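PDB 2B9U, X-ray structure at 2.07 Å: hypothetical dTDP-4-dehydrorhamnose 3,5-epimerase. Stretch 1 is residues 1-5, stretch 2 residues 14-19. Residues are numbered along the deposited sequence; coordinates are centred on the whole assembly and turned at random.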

# COMPACT_ATOMS: atom_id res chain seq x y z
N MET A 1 8.67 18.97 1.97
CA MET A 1 9.04 18.05 3.11
C MET A 1 7.93 17.17 3.79
O MET A 1 7.98 16.94 4.99
CB MET A 1 9.88 18.79 4.17
CG MET A 1 9.12 19.66 5.20
SD MET A 1 10.22 20.71 6.21
CE MET A 1 10.53 19.70 7.68
N PRO A 2 6.93 16.66 3.02
CA PRO A 2 6.34 15.40 3.51
C PRO A 2 7.30 14.21 3.26
O PRO A 2 7.19 13.16 3.90
CB PRO A 2 5.07 15.24 2.66
CG PRO A 2 4.88 16.58 1.99
CD PRO A 2 6.25 17.15 1.82
N PHE A 3 8.22 14.40 2.32
CA PHE A 3 9.24 13.41 1.98
C PHE A 3 10.62 14.04 1.80
O PHE A 3 10.74 15.22 1.46
CB PHE A 3 8.86 12.67 0.68
CG PHE A 3 7.48 12.08 0.69
CD1 PHE A 3 7.26 10.80 1.19
CD2 PHE A 3 6.40 12.81 0.18
CE1 PHE A 3 5.99 10.24 1.20
CE2 PHE A 3 5.10 12.25 0.18
CZ PHE A 3 4.90 10.96 0.69
N GLU A 4 11.65 13.23 2.03
CA GLU A 4 13.01 13.53 1.61
C GLU A 4 13.47 12.47 0.62
O GLU A 4 13.26 11.29 0.84
CB GLU A 4 13.95 13.58 2.81
CG GLU A 4 13.73 14.82 3.66
CD GLU A 4 14.92 15.17 4.54
OE1 GLU A 4 15.80 14.31 4.78
OE2 GLU A 4 14.97 16.34 5.01
N PHE A 5 14.08 12.92 -0.48
CA PHE A 5 14.55 12.05 -1.55
C PHE A 5 16.07 12.05 -1.64
O PHE A 5 16.69 13.11 -1.68
CB PHE A 5 13.95 12.50 -2.89
CG PHE A 5 12.44 12.54 -2.91
CD1 PHE A 5 11.75 13.67 -2.47
CD2 PHE A 5 11.71 11.44 -3.37
CE1 PHE A 5 10.35 13.71 -2.49
CE2 PHE A 5 10.31 11.47 -3.40
CZ PHE A 5 9.63 12.61 -2.95
N LEU A 14 16.00 6.77 -2.77
CA LEU A 14 15.48 6.41 -1.45
C LEU A 14 14.53 7.50 -1.00
O LEU A 14 14.87 8.69 -1.05
CB LEU A 14 16.62 6.22 -0.43
CG LEU A 14 16.11 5.73 0.93
CD1 LEU A 14 16.40 4.25 1.12
CD2 LEU A 14 16.69 6.57 2.05
N ILE A 15 13.33 7.10 -0.59
CA ILE A 15 12.31 8.04 -0.11
C ILE A 15 12.11 7.89 1.39
O ILE A 15 11.94 6.77 1.91
CB ILE A 15 10.95 7.90 -0.87
CG1 ILE A 15 11.14 8.04 -2.36
CG2 ILE A 15 9.94 8.98 -0.44
CD1 ILE A 15 11.03 6.75 -3.10
N LYS A 16 12.10 9.02 2.09
CA LYS A 16 12.00 9.02 3.55
C LYS A 16 10.78 9.80 3.94
O LYS A 16 10.74 11.01 3.73
CB LYS A 16 13.23 9.67 4.18
CG LYS A 16 14.55 9.10 3.75
CD LYS A 16 15.66 10.09 4.08
CE LYS A 16 16.78 9.42 4.83
NZ LYS A 16 17.73 10.42 5.45
N PRO A 17 9.75 9.11 4.49
CA PRO A 17 8.50 9.79 4.85
C PRO A 17 8.53 10.39 6.25
O PRO A 17 9.44 10.12 7.02
CB PRO A 17 7.46 8.66 4.75
CG PRO A 17 8.22 7.39 5.08
CD PRO A 17 9.70 7.66 4.77
N LYS A 18 7.54 11.19 6.60
CA LYS A 18 7.46 11.72 7.95
C LYS A 18 6.45 10.94 8.76
O LYS A 18 5.31 10.79 8.36
CB LYS A 18 7.09 13.20 7.94
CG LYS A 18 8.30 14.11 7.95
CD LYS A 18 7.94 15.43 8.65
CE LYS A 18 9.08 16.40 8.54
NZ LYS A 18 9.25 16.87 7.14
N VAL A 19 6.91 10.43 9.91
CA VAL A 19 6.12 9.60 10.78
C VAL A 19 5.71 10.43 12.01
O VAL A 19 6.54 11.12 12.64
CB VAL A 19 6.90 8.32 11.16
CG1 VAL A 19 6.12 7.41 12.11
CG2 VAL A 19 7.33 7.56 9.88
O HOH W 1 5.26 11.49 4.41

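Glu4 and Lys16 form the centre of the backbone pairing. Each donates its amide to the other: Glu4 N reaches Lys16 O at 2.9 Å and Lys16 N reaches Glu4 O at 2.8 Å, closing the small ring typical of a hydrogen-bonded antiparallel pair. Near the chain start, the Lys18 ammonium NZ donates to the backbone carbonyl Met1 O at 2.5 Å, a very short hydrogen bond. The two stretches run antiparallel, their strand axes 4.6 Å apart at closest approach. Between these sites the pairing loosens: Lys18 N to Pro2 O is a weak, bent bond of 3.4 Å, and a water bridges the same two atoms, donating to Pro2 O (2.6 Å) and accepting from Lys18 N (3.2 Å). CA-H...O contacts supplement the amide bonds, with Phe3 CA 3.3 Å from Lys16 O and Phe5 CA 3.4 Å from Leu14 O. Side chains alternate across the sheet. On one face Ile15 touches both aromatic rings, its CG2 3.6 Å from Phe3 CD1 and its CG1 3.6 Å from Phe5 CD2; Pro17 CB adds a looser apolar contact to Phe3 CE1 at 4.2 Å. On the other face Glu4 and Lys16 pair their aliphatic portions, Glu4 CB to Lys16 CD at 4.1 Å, while Glu4 OE1 and Lys16 NZ remain 4.4 Å apart, beyond a salt bridge.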